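Local coordinates for protein CPn_0803/CP_1068/CPj0803/CpB0832 (Chlamydophila pneumoniae, PDB 3Q9D) that is of unknown function but is probably associated with the needle tip of the chlamydial type III secretion system, at residues 49-54 against 111-116; 95-100 against 122-127; 131-136 against 158-163; 151-156 against 167-172. All blocks are in the same frame, centred on the assembly; numbering follows the deposited sequence. Where two conformers were deposited one is given.

Overall arrangement
From the N terminus, interaction 1 closes the first loop, bringing helix 48-61 beside helix 107-133. Interaction 2 opens within that loop, at the end of helix 86-98, and closes further along helix 107-133, so the two cross; they also touch, through Met95 and Leu96, and together tie up the N-terminal helices. Interaction 3 follows in series, joining the turn after helix 107-133 to the end of strand 150-159. Interaction 4 opens inside its loop and closes beyond it, crossing it in turn, and pairs strand 150-159 with strand 164-170. The centres of interactions 1 and 4 lie about 49 Å apart, on opposite sides of the chain's centre.

Interaction 1. Residues 49-54 against 111-116; sequences NVFLLL and QAAHSL
Phe51 reaches from helix 49-54 to three residues of helix 111-116, and its side chain can be followed outward atom by atom. CB heads toward the partner helix, with CG anti to the carbonyl carbon (chi1 -73°), which carries the ring across the gap between the axes. On the near side of the ring, CD1 lies 4.1 Å from Leu116 CD1, a methyl at the ring edge near its plane, and 4.2 Å from Ala112 CB, which comes in obliquely. One atom further out, CE1 meets Ala113 CB at 4.2 Å, again obliquely, and touches the methyl of Met95 as well. Leu54, one turn after Phe51, adds its CD2 at 4.2 Å from the same Leu116 CD1, so that methyl touches both the edge of the Phe51 ring and a branch of Leu54. The two segments run nearly parallel, 17° apart, with axes 10.6 Å apart. Small alanines suit the positions facing the large ring, while leucine fills the next level. Phe92, Val77 and Cys81 close round Leu54, making the site part of a helical bundle's interior. Every contact between the two segments is apolar and none is very short, which implies cohesion by burial of hydrocarbon, with shape rather than polar bonds setting the fit.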
loop_
_atom_site.group_PDB
_atom_site.type_symbol
_atom_site.label_atom_id
_atom_site.label_comp_id
_atom_site.label_asym_id
_atom_site.label_seq_id
_atom_site.Cartn_x
_atom_site.Cartn_y
_atom_site.Cartn_z
ATOM N N ASN A 49 15.296 3.287 37.912
ATOM C CA ASN A 49 15.298 4.084 36.709
ATOM C C ASN A 49 15.311 3.212 35.451
ATOM O O ASN A 49 14.776 3.620 34.418
ATOM C CB ASN A 49 16.472 5.057 36.714
ATOM C CG ASN A 49 16.147 6.352 36.002
ATOM O OD1 ASN A 49 14.997 6.802 36.001
ATOM N ND2 ASN A 49 17.155 6.956 35.380
ATOM N N VAL A 50 15.897 2.013 35.542
ATOM C CA VAL A 50 16.027 1.126 34.387
ATOM C C VAL A 50 14.664 0.614 33.918
ATOM O O VAL A 50 14.397 0.543 32.728
ATOM C CB VAL A 50 16.959 -0.078 34.681
ATOM C CG1 VAL A 50 17.062 -0.993 33.468
ATOM C CG2 VAL A 50 18.340 0.409 35.098
ATOM N N PHE A 51 13.812 0.243 34.869
ATOM C CA PHE A 51 12.485 -0.221 34.527
ATOM C C PHE A 51 11.707 0.902 33.877
ATOM O O PHE A 51 10.920 0.663 32.968
ATOM C CB PHE A 51 11.733 -0.722 35.757
ATOM C CG PHE A 51 12.233 -2.056 36.265
ATOM C CD1 PHE A 51 11.631 -3.236 35.856
ATOM C CD2 PHE A 51 13.316 -2.124 37.133
ATOM C CE1 PHE A 51 12.091 -4.460 36.311
ATOM C CE2 PHE A 51 13.781 -3.347 37.591
ATOM C CZ PHE A 51 13.164 -4.514 37.176
ATOM N N LEU A 52 11.853 2.114 34.405
ATOM C CA LEU A 52 11.146 3.266 33.855
ATOM C C LEU A 52 11.593 3.615 32.438
ATOM O O LEU A 52 10.770 3.871 31.563
ATOM C CB LEU A 52 11.316 4.481 34.768
ATOM C CG LEU A 52 10.406 5.676 34.475
ATOM C CD1 LEU A 52 8.945 5.257 34.489
ATOM C CD2 LEU A 52 10.656 6.800 35.467
ATOM N N LEU A 53 12.904 3.644 32.226
ATOM C CA LEU A 53 13.460 3.925 30.909
ATOM C C LEU A 53 13.073 2.841 29.906
ATOM O O LEU A 53 12.740 3.133 28.760
ATOM C CB LEU A 53 14.981 4.045 30.986
ATOM C CG LEU A 53 15.558 5.461 31.034
ATOM C CD1 LEU A 53 16.226 5.718 32.374
ATOM C CD2 LEU A 53 16.542 5.670 29.895
ATOM N N LEU A 54 13.116 1.589 30.351
ATOM C CA LEU A 54 12.771 0.462 29.500
ATOM C C LEU A 54 11.313 0.534 29.080
ATOM O O LEU A 54 10.979 0.284 27.925
ATOM C CB LEU A 54 13.043 -0.853 30.228
ATOM C CG LEU A 54 12.776 -2.138 29.446
ATOM C CD1 LEU A 54 13.582 -2.158 28.160
ATOM C CD2 LEU A 54 13.093 -3.352 30.301
ATOM N N GLN A 111 6.479 -5.424 40.993
ATOM C CA GLN A 111 5.262 -4.858 40.406
ATOM C C GLN A 111 5.479 -4.271 39.008
ATOM O O GLN A 111 4.637 -4.429 38.104
ATOM C CB GLN A 111 4.659 -3.785 41.320
ATOM C CG GLN A 111 4.015 -4.315 42.588
ATOM C CD GLN A 111 3.284 -3.218 43.351
ATOM O OE1 GLN A 111 3.518 -2.027 43.123
ATOM N NE2 GLN A 111 2.386 -3.614 44.249
ATOM N N ALA A 112 6.595 -3.574 38.825
ATOM C CA ALA A 112 6.878 -2.983 37.520
ATOM C C ALA A 112 7.133 -4.079 36.485
ATOM O O ALA A 112 6.684 -3.970 35.352
ATOM C CB ALA A 112 8.061 -2.011 37.595
ATOM N N ALA A 113 7.850 -5.135 36.877
ATOM C CA ALA A 113 8.108 -6.252 35.971
ATOM C C ALA A 113 6.783 -6.883 35.548
ATOM O O ALA A 113 6.576 -7.163 34.362
ATOM C CB ALA A 113 9.040 -7.323 36.618
ATOM N N HIS A 114 5.877 -7.096 36.506
ATOM C CA HIS A 114 4.571 -7.670 36.154
ATOM C C HIS A 114 3.809 -6.769 35.192
ATOM O O HIS A 114 3.140 -7.253 34.291
ATOM C CB HIS A 114 3.732 -7.984 37.400
ATOM C CG HIS A 114 4.265 -9.143 38.184
ATOM N ND1 HIS A 114 4.926 -10.191 37.589
ATOM C CD2 HIS A 114 4.257 -9.406 39.510
ATOM C CE1 HIS A 114 5.293 -11.063 38.513
ATOM N NE2 HIS A 114 4.900 -10.610 39.684
ATOM N N SER A 115 3.935 -5.458 35.369
ATOM C CA SER A 115 3.242 -4.520 34.495
ATOM C C SER A 115 3.826 -4.600 33.073
ATOM O O SER A 115 3.084 -4.582 32.077
ATOM C CB SER A 115 3.367 -3.093 35.043
ATOM O OG SER A 115 2.757 -2.166 34.175
ATOM N N LEU A 116 5.152 -4.686 32.983
ATOM C CA LEU A 116 5.831 -4.782 31.684
ATOM C C LEU A 116 5.470 -6.081 30.982
ATOM O O LEU A 116 5.268 -6.115 29.761
ATOM C CB LEU A 116 7.348 -4.719 31.849
ATOM C CG LEU A 116 7.942 -3.358 32.235
ATOM C CD1 LEU A 116 9.458 -3.513 32.440
ATOM C CD2 LEU A 116 7.616 -2.258 31.192
#

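Interaction 2. Residues 95-100 against 122-127; sequences MLINGK and MPIRVA
Ile124 packs against two successive residues at the end of helix 86-98, one with each branch. Its first torsion (chi1 -68°) sets CG1 beside the backbone N and CG2 beside the carbonyl carbon. The longer branch carries CD1 to 3.7 Å from Leu96 CB, whereas CG2 meets Ile97 CG1 at 4.1 Å, the two isoleucines crossing at about a right angle. Beta-branching thus suits Ile124, since two separate hydrocarbon arms serve two neighbours. Phe74 of helix 70-82 lies against Leu96, Ile97 and Ile124 and extends the apolar cluster. Arg125 behaves differently: its chain runs out from the helix and then bends at chi3 (75°), bringing NH1 to Ile97 O at 2.6 Å. The oxygen lies at the guanidinium edge, near its plane, but the hydrogen bond is weak because it is strongly bent, with 119° at the hydrogen. Nearby, Asn98 gives its ND2 to Glu94 OE1. Ile124 CD1 also covers Leu96 O, a buried carbonyl with no partner in the model. The chemistry implies mainly apolar packing at the C-terminal end of helix 86-98, with a polar rim where a positive group probably offsets part of the negative end of the helix.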
loop_
_atom_site.group_PDB
_atom_site.type_symbol
_atom_site.label_atom_id
_atom_site.label_comp_id
_atom_site.label_asym_id
_atom_site.label_seq_id
_atom_site.Cartn_x
_atom_site.Cartn_y
_atom_site.Cartn_z
ATOM N N MET A 95 12.146 -12.270 31.151
ATOM C CA MET A 95 10.963 -11.575 31.651
ATOM C C MET A 95 9.951 -11.282 30.530
ATOM O O MET A 95 8.766 -11.655 30.617
ATOM C CB MET A 95 11.370 -10.256 32.320
ATOM C CG MET A 95 10.178 -9.388 32.717
ATOM S SD MET A 95 10.611 -7.671 33.106
ATOM C CE MET A 95 11.983 -7.937 34.227
ATOM N N LEU A 96 10.423 -10.625 29.471
ATOM C CA LEU A 96 9.535 -10.063 28.431
ATOM C C LEU A 96 9.171 -11.026 27.296
ATOM O O LEU A 96 8.118 -10.890 26.677
ATOM C CB LEU A 96 10.145 -8.784 27.850
ATOM C CG LEU A 96 10.308 -7.654 28.874
ATOM C CD1 LEU A 96 11.066 -6.487 28.264
ATOM C CD2 LEU A 96 8.945 -7.206 29.374
ATOM N N ILE A 97 10.050 -11.979 27.011
ATOM C CA ILE A 97 9.746 -12.995 26.005
ATOM C C ILE A 97 9.037 -14.192 26.645
ATOM O O ILE A 97 8.028 -14.670 26.124
ATOM C CB ILE A 97 11.014 -13.458 25.259
ATOM C CG1 ILE A 97 11.578 -12.319 24.399
ATOM C CG2 ILE A 97 10.718 -14.651 24.380
ATOM C CD1 ILE A 97 12.985 -12.638 23.824
ATOM N N ASN A 98 9.536 -14.643 27.799
ATOM C CA ASN A 98 8.987 -15.831 28.468
ATOM C C ASN A 98 8.054 -15.578 29.663
ATOM O O ASN A 98 7.502 -16.522 30.204
ATOM C CB ASN A 98 10.121 -16.770 28.903
ATOM C CG ASN A 98 10.882 -17.327 27.724
ATOM O OD1 ASN A 98 10.324 -17.444 26.638
ATOM N ND2 ASN A 98 12.158 -17.662 27.919
ATOM N N GLY A 99 7.897 -14.325 30.080
ATOM C CA GLY A 99 7.108 -14.004 31.265
ATOM C C GLY A 99 7.674 -14.557 32.576
ATOM O O GLY A 99 6.950 -14.704 33.574
ATOM N N LYS A 100 8.972 -14.854 32.588
ATOM C CA LYS A 100 9.611 -15.508 33.741
ATOM C C LYS A 100 10.600 -14.576 34.428
ATOM O O LYS A 100 11.389 -13.886 33.761
ATOM C CB LYS A 100 10.307 -16.792 33.269
ATOM C CG LYS A 100 11.226 -17.473 34.283
ATOM C CD LYS A 100 10.486 -17.896 35.554
ATOM C CE LYS A 100 11.178 -19.075 36.255
ATOM N NZ LYS A 100 12.620 -18.825 36.556
ATOM N N MET A 122 2.829 -10.236 24.975
ATOM C CA MET A 122 2.119 -10.687 23.785
ATOM C C MET A 122 2.534 -9.933 22.507
ATOM O O MET A 122 2.791 -10.548 21.464
ATOM C CB MET A 122 0.607 -10.628 24.033
ATOM C CG MET A 122 0.144 -11.677 25.040
ATOM S SD MET A 122 0.637 -13.325 24.492
ATOM C CE MET A 122 0.401 -13.139 22.665
ATOM N N PRO A 123 2.628 -8.597 22.584
ATOM C CA PRO A 123 3.056 -7.845 21.401
ATOM C C PRO A 123 4.473 -8.251 20.965
ATOM O O PRO A 123 4.764 -8.296 19.764
ATOM C CB PRO A 123 3.036 -6.399 21.890
ATOM C CG PRO A 123 1.953 -6.388 22.945
ATOM C CD PRO A 123 2.087 -7.716 23.638
ATOM N N ILE A 124 5.348 -8.531 21.932
ATOM C CA ILE A 124 6.697 -9.039 21.610
ATOM C C ILE A 124 6.662 -10.417 20.940
ATOM O O ILE A 124 7.382 -10.673 19.965
ATOM C CB ILE A 124 7.623 -9.073 22.862
ATOM C CG1 ILE A 124 7.937 -7.634 23.310
ATOM C CG2 ILE A 124 8.911 -9.877 22.561
ATOM C CD1 ILE A 124 8.438 -7.533 24.781
ATOM N N ARG A 125 5.833 -11.310 21.472
ATOM C CA ARG A 125 5.636 -12.622 20.851
ATOM C C ARG A 125 5.027 -12.518 19.452
ATOM O O ARG A 125 5.392 -13.283 18.553
ATOM C CB ARG A 125 4.793 -13.514 21.764
ATOM C CG ARG A 125 5.507 -13.687 23.114
ATOM C CD ARG A 125 4.678 -14.450 24.162
ATOM N NE ARG A 125 4.622 -15.886 23.906
ATOM C CZ ARG A 125 5.662 -16.709 24.018
ATOM N NH1 ARG A 125 6.857 -16.238 24.363
ATOM N NH2 ARG A 125 5.513 -18.006 23.772
ATOM N N VAL A 126 4.105 -11.581 19.265
ATOM C CA VAL A 126 3.570 -11.323 17.930
ATOM C C VAL A 126 4.644 -10.753 17.008
ATOM O O VAL A 126 4.745 -11.181 15.857
ATOM C CB VAL A 126 2.333 -10.434 17.970
ATOM C CG1 VAL A 126 1.952 -9.985 16.538
ATOM C CG2 VAL A 126 1.182 -11.205 18.627
ATOM N N ALA A 127 5.468 -9.819 17.504
ATOM C CA ALA A 127 6.608 -9.336 16.697
ATOM C C ALA A 127 7.526 -10.481 16.284
ATOM O O ALA A 127 7.993 -10.544 15.147
ATOM C CB ALA A 127 7.411 -8.268 17.446
#

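Interaction 3. Residues 131-136 against 158-163; sequences HERGEF and ARVDGQ
Arg133 takes the tight first torsion with CG between the backbone N and the carbonyl carbon (chi1 48°), and a later bend at chi3 lays its guanidinium over Val160. The methyl CG2 sits beneath one face of that plane, 3.6 Å from NH1, and the two side chains cross at about a right angle. Val160 suits the site because its second methyl, CG1, is left to lean on the backbone of 133-134. Salt-bridged to Asp129, Arg133 NH1 is anchored on its own helix.

Backbone bonds then join two type I turns, Arg133 to Phe136 and Arg159 to Gly162. Val160 N gives a fairly straight bond to Phe136 O at 2.8 Å (159°), and Asp161 N meets a lone pair of Gly134 O at 2.9 Å. Glycine at 134 allows the chains to come this close, its CA being 4.4 Å from Asp161 CA.

Arg159 is bent at chi3 and its guanidinium turns back over its own turn, where NH2 forms a salt bridge with Asp161 OD2 at 2.6 Å. NE adds a weak bond to Asp161 OD1, which also accepts from Gln163 N at 2.9 Å, forming an Asx turn, while Tyr68 OH binds OD2. Over one face of the guanidinium lies Glu135 CG, 3.8 Å from Arg159 NH1; that nitrogen bonds to Leu166 O of the third subunit. The carboxylate of Asp161 thus has partners in Arg159, Gln163 N and Tyr68, which is consistent with a well-ordered polar joint between the end of helix 107-133 and the sheet, its arginine extending into the subunit interface.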
loop_
_atom_site.group_PDB
_atom_site.type_symbol
_atom_site.label_atom_id
_atom_site.label_comp_id
_atom_site.label_asym_id
_atom_site.label_seq_id
_atom_site.Cartn_x
_atom_site.Cartn_y
_atom_site.Cartn_z
ATOM N N HIS A 131 8.182 -11.751 12.382
ATOM C CA HIS A 131 9.555 -11.990 11.951
ATOM C C HIS A 131 9.711 -13.393 11.329
ATOM O O HIS A 131 10.398 -13.575 10.319
ATOM C CB HIS A 131 10.481 -11.825 13.161
ATOM C CG HIS A 131 11.936 -11.813 12.826
ATOM N ND1 HIS A 131 12.467 -12.516 11.764
ATOM C CD2 HIS A 131 12.981 -11.183 13.414
ATOM C CE1 HIS A 131 13.770 -12.321 11.716
ATOM N NE2 HIS A 131 14.109 -11.518 12.712
ATOM N N GLU A 132 9.056 -14.377 11.922
ATOM C CA GLU A 132 9.221 -15.766 11.502
ATOM C C GLU A 132 8.264 -16.179 10.396
ATOM O O GLU A 132 8.668 -16.877 9.474
ATOM C CB GLU A 132 9.072 -16.692 12.717
ATOM C CG GLU A 132 10.163 -16.434 13.732
ATOM C CD GLU A 132 9.969 -17.177 15.043
ATOM O OE1 GLU A 132 8.824 -17.592 15.341
ATOM O OE2 GLU A 132 10.977 -17.338 15.774
ATOM N N ARG A 133 7.004 -15.736 10.482
ATOM C CA ARG A 133 5.940 -16.217 9.597
ATOM C C ARG A 133 4.830 -15.178 9.345
ATOM O O ARG A 133 3.660 -15.529 9.183
ATOM C CB ARG A 133 5.327 -17.493 10.178
ATOM C CG ARG A 133 4.972 -17.380 11.641
ATOM C CD ARG A 133 4.617 -18.754 12.219
ATOM N NE ARG A 133 3.400 -19.230 11.577
ATOM C CZ ARG A 133 2.175 -18.857 11.944
ATOM N NH1 ARG A 133 1.999 -18.032 12.981
ATOM N NH2 ARG A 133 1.128 -19.323 11.280
ATOM N N GLY A 134 5.211 -13.906 9.282
ATOM C CA GLY A 134 4.254 -12.829 9.067
ATOM C C GLY A 134 3.427 -12.968 7.799
ATOM O O GLY A 134 2.315 -12.479 7.732
ATOM N N GLU A 135 3.950 -13.635 6.779
ATOM C CA GLU A 135 3.195 -13.732 5.525
ATOM C C GLU A 135 2.248 -14.924 5.437
ATOM O O GLU A 135 1.595 -15.135 4.415
ATOM C CB GLU A 135 4.140 -13.710 4.326
ATOM C CG GLU A 135 4.794 -12.364 4.158
ATOM C CD GLU A 135 6.100 -12.457 3.385
ATOM O OE1 GLU A 135 6.773 -13.511 3.469
ATOM O OE2 GLU A 135 6.438 -11.481 2.689
ATOM N N PHE A 136 2.168 -15.710 6.504
ATOM C CA PHE A 136 1.229 -16.823 6.493
ATOM C C PHE A 136 -0.205 -16.352 6.694
ATOM O O PHE A 136 -0.472 -15.348 7.374
ATOM C CB PHE A 136 1.615 -17.885 7.523
ATOM C CG PHE A 136 2.720 -18.802 7.039
ATOM C CD1 PHE A 136 2.434 -20.107 6.652
ATOM C CD2 PHE A 136 4.036 -18.354 6.974
ATOM C CE1 PHE A 136 3.458 -20.961 6.214
ATOM C CE2 PHE A 136 5.059 -19.198 6.540
ATOM C CZ PHE A 136 4.759 -20.504 6.156
ATOM N N ALA A 158 -6.525 -12.431 5.665
ATOM C CA ALA A 158 -5.708 -11.681 6.619
ATOM C C ALA A 158 -4.503 -12.531 6.915
ATOM O O ALA A 158 -4.637 -13.741 7.133
ATOM C CB ALA A 158 -6.502 -11.403 7.926
ATOM N N ARG A 159 -3.330 -11.912 6.920
ATOM C CA ARG A 159 -2.106 -12.626 7.257
ATOM C C ARG A 159 -1.720 -12.455 8.724
ATOM O O ARG A 159 -2.254 -11.591 9.421
ATOM C CB ARG A 159 -0.974 -12.143 6.371
ATOM C CG ARG A 159 -1.294 -12.258 4.885
ATOM C CD ARG A 159 -0.082 -12.023 4.009
ATOM N NE ARG A 159 0.683 -10.835 4.410
ATOM C CZ ARG A 159 1.574 -10.232 3.624
ATOM N NH1 ARG A 159 1.810 -10.706 2.406
ATOM N NH2 ARG A 159 2.246 -9.170 4.054
ATOM N N VAL A 160 -0.792 -13.284 9.184
ATOM C CA VAL A 160 -0.248 -13.170 10.538
ATOM C C VAL A 160 0.253 -11.738 10.821
ATOM O O VAL A 160 0.151 -11.250 11.942
ATOM C CB VAL A 160 0.923 -14.184 10.764
ATOM C CG1 VAL A 160 1.697 -13.856 12.042
ATOM C CG2 VAL A 160 0.395 -15.625 10.806
ATOM N N ASP A 161 0.803 -11.066 9.814
ATOM C CA ASP A 161 1.281 -9.693 10.025
ATOM C C ASP A 161 0.180 -8.625 10.023
ATOM O O ASP A 161 0.470 -7.441 10.167
ATOM C CB ASP A 161 2.370 -9.320 9.012
ATOM C CG ASP A 161 1.833 -9.223 7.580
ATOM O OD1 ASP A 161 0.607 -9.333 7.377
ATOM O OD2 ASP A 161 2.640 -9.032 6.661
ATOM N N GLY A 162 -1.079 -9.035 9.899
ATOM C CA GLY A 162 -2.175 -8.090 9.959
ATOM C C GLY A 162 -2.612 -7.497 8.628
ATOM O O GLY A 162 -3.668 -6.880 8.535
ATOM N N GLN A 163 -1.832 -7.697 7.580
ATOM C CA GLN A 163 -2.227 -7.163 6.268
ATOM C C GLN A 163 -3.374 -7.989 5.738
ATOM O O GLN A 163 -3.452 -9.187 6.000
ATOM C CB GLN A 163 -1.046 -7.236 5.294
ATOM C CG GLN A 163 0.155 -6.428 5.799
ATOM C CD GLN A 163 1.149 -6.100 4.709
ATOM O OE1 GLN A 163 0.783 -5.978 3.534
ATOM N NE2 GLN A 163 2.422 -5.955 5.090
#

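Interaction 4. Residues 151-156 against 167-172; sequences CIFLNR and LMTDVQ
The ring of Phe153 meets residues 167-172 at its edge: Thr169 O lies near the ring plane 3.9 Å from CD2, and a methyl of Val171, CG2, approaches the same rim at CE2. The amide of Asn155, the second flat group, points ND2 at Thr169 OG1, which lies in the amide plane at 2.8 Å. That nitrogen also reaches Leu167 O at 3.0 Å, this time 22° out of the amide plane. Leu167 O takes a second bond from Asn155 N, the two donors coming from opposite faces of its carbonyl plane. Asn155 OD1 binds Ser142 OG on strand 137-147, so both ends of the amide are held and its orientation is fixed.

These residues belong to the beta hairpin of strands 150-159 and 164-170, in an antiparallel three-stranded sheet. Phe153 with Thr169 and Asn155 with Leu167 are hydrogen-bonded pairs; Phe153 N gives to Thr169 O at 2.9 Å. Between them, Leu154 and Met168 form a non-hydrogen-bonded pair on the other face. Met168, whose unbranched chain can fold, is bent at chi2 (-66°) and chi3 and brings SD to 3.8 Å from Leu154 CG and its methyl CE to 3.7 Å from Ile152 CD1.

Near Cys151, a water bridges its O and Val171 N. Asp170 is the N-cap of helix 171-190: its OD1 accepts from Asn173 N, and its OD2 pairs with Arg150.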
loop_
_atom_site.group_PDB
_atom_site.type_symbol
_atom_site.label_atom_id
_atom_site.label_comp_id
_atom_site.label_asym_id
_atom_site.label_seq_id
_atom_site.Cartn_x
_atom_site.Cartn_y
_atom_site.Cartn_z
ATOM N N CYS A 151 -24.550 -15.382 -7.618
ATOM C CA CYS A 151 -24.080 -15.376 -6.236
ATOM C C CYS A 151 -22.576 -15.156 -6.232
ATOM O O CYS A 151 -21.812 -15.897 -6.835
ATOM C CB CYS A 151 -24.472 -16.640 -5.461
ATOM S SG CYS A 151 -26.073 -16.515 -4.564
ATOM N N ILE A 152 -22.157 -14.088 -5.564
ATOM C CA ILE A 152 -20.723 -13.815 -5.461
ATOM C C ILE A 152 -20.280 -13.664 -3.998
ATOM O O ILE A 152 -21.103 -13.458 -3.111
ATOM C CB ILE A 152 -20.326 -12.588 -6.295
ATOM C CG1 ILE A 152 -21.106 -11.361 -5.843
ATOM C CG2 ILE A 152 -20.549 -12.867 -7.788
ATOM C CD1 ILE A 152 -20.542 -10.056 -6.377
ATOM N N PHE A 153 -18.979 -13.771 -3.755
ATOM C CA PHE A 153 -18.451 -13.722 -2.403
ATOM C C PHE A 153 -17.432 -12.621 -2.299
ATOM O O PHE A 153 -16.524 -12.539 -3.130
ATOM C CB PHE A 153 -17.792 -15.054 -2.056
ATOM C CG PHE A 153 -18.753 -16.202 -2.044
ATOM C CD1 PHE A 153 -19.499 -16.487 -0.902
ATOM C CD2 PHE A 153 -18.926 -16.987 -3.167
ATOM C CE1 PHE A 153 -20.397 -17.547 -0.884
ATOM C CE2 PHE A 153 -19.832 -18.054 -3.155
ATOM C CZ PHE A 153 -20.562 -18.321 -2.021
ATOM N N LEU A 154 -17.592 -11.769 -1.294
ATOM C CA LEU A 154 -16.552 -10.805 -0.943
ATOM C C LEU A 154 -15.665 -11.466 0.109
ATOM O O LEU A 154 -16.055 -11.613 1.275
ATOM C CB LEU A 154 -17.182 -9.515 -0.393
ATOM C CG LEU A 154 -16.281 -8.310 -0.081
ATOM C CD1 LEU A 154 -17.154 -7.117 0.299
ATOM C CD2 LEU A 154 -15.274 -8.601 1.047
ATOM N N ASN A 155 -14.493 -11.919 -0.317
ATOM C CA ASN A 155 -13.577 -12.608 0.588
ATOM C C ASN A 155 -12.539 -11.654 1.130
ATOM O O ASN A 155 -12.061 -10.780 0.405
ATOM C CB ASN A 155 -12.884 -13.753 -0.140
ATOM C CG ASN A 155 -13.876 -14.683 -0.799
ATOM O OD1 ASN A 155 -14.563 -15.447 -0.122
ATOM N ND2 ASN A 155 -13.988 -14.593 -2.119
ATOM N N ARG A 156 -12.185 -11.823 2.401
ATOM C CA ARG A 156 -11.085 -11.056 2.966
ATOM C C ARG A 156 -10.047 -11.998 3.548
ATOM O O ARG A 156 -10.362 -12.786 4.417
ATOM C CB ARG A 156 -11.606 -10.094 4.054
ATOM C CG ARG A 156 -12.415 -8.942 3.495
ATOM C CD ARG A 156 -13.044 -8.124 4.637
ATOM N NE ARG A 156 -14.057 -7.199 4.141
ATOM C CZ ARG A 156 -13.770 -6.063 3.506
ATOM N NH1 ARG A 156 -12.503 -5.719 3.286
ATOM N NH2 ARG A 156 -14.755 -5.283 3.082
ATOM N N LEU A 167 -10.839 -9.970 -1.966
ATOM C CA LEU A 167 -10.886 -10.694 -3.225
ATOM C C LEU A 167 -12.318 -11.136 -3.524
ATOM O O LEU A 167 -12.938 -11.804 -2.698
ATOM C CB LEU A 167 -9.952 -11.910 -3.130
ATOM C CG LEU A 167 -9.705 -12.731 -4.392
ATOM C CD1 LEU A 167 -8.911 -11.907 -5.426
ATOM C CD2 LEU A 167 -8.948 -13.995 -4.015
ATOM N N MET A 168 -12.860 -10.749 -4.685
ATOM C CA MET A 168 -14.213 -11.197 -5.078
ATOM C C MET A 168 -14.095 -12.499 -5.866
ATOM O O MET A 168 -13.150 -12.678 -6.646
ATOM C CB MET A 168 -14.961 -10.144 -5.947
ATOM C CG MET A 168 -14.972 -8.719 -5.387
ATOM S SD MET A 168 -15.899 -8.553 -3.854
ATOM C CE MET A 168 -17.535 -9.067 -4.379
ATOM N N THR A 169 -15.056 -13.407 -5.675
ATOM C CA THR A 169 -15.098 -14.661 -6.428
ATOM C C THR A 169 -16.542 -14.975 -6.760
ATOM O O THR A 169 -17.428 -14.750 -5.937
ATOM C CB THR A 169 -14.530 -15.858 -5.606
ATOM O OG1 THR A 169 -15.186 -15.925 -4.322
ATOM C CG2 THR A 169 -13.011 -15.737 -5.394
ATOM N N ASP A 170 -16.798 -15.504 -7.950
ATOM C CA ASP A 170 -18.126 -16.043 -8.204
ATOM C C ASP A 170 -18.033 -17.544 -7.953
ATOM O O ASP A 170 -16.997 -18.026 -7.517
ATOM C CB ASP A 170 -18.639 -15.706 -9.616
ATOM C CG ASP A 170 -17.759 -16.272 -10.714
ATOM O OD1 ASP A 170 -16.899 -17.131 -10.413
ATOM O OD2 ASP A 170 -17.947 -15.880 -11.889
ATOM N N VAL A 171 -19.091 -18.293 -8.237
ATOM C CA VAL A 171 -19.099 -19.700 -7.875
ATOM C C VAL A 171 -18.076 -20.509 -8.687
ATOM O O VAL A 171 -17.425 -21.426 -8.172
ATOM C CB VAL A 171 -20.522 -20.288 -8.020
ATOM C CG1 VAL A 171 -20.465 -21.761 -8.249
ATOM C CG2 VAL A 171 -21.345 -19.970 -6.793
ATOM N N GLN A 172 -17.934 -20.176 -9.961
ATOM C CA GLN A 172 -16.928 -20.838 -10.762
ATOM C C GLN A 172 -15.494 -20.529 -10.293
ATOM O O GLN A 172 -14.669 -21.442 -10.218
ATOM C CB GLN A 172 -17.061 -20.452 -12.226
ATOM C CG GLN A 172 -16.091 -21.224 -13.098
ATOM C CD GLN A 172 -16.245 -20.884 -14.554
ATOM O OE1 GLN A 172 -16.466 -19.722 -14.915
ATOM N NE2 GLN A 172 -16.145 -21.897 -15.409
HETATM O O HOH W 1 -21.559 -17.199 -9.185
#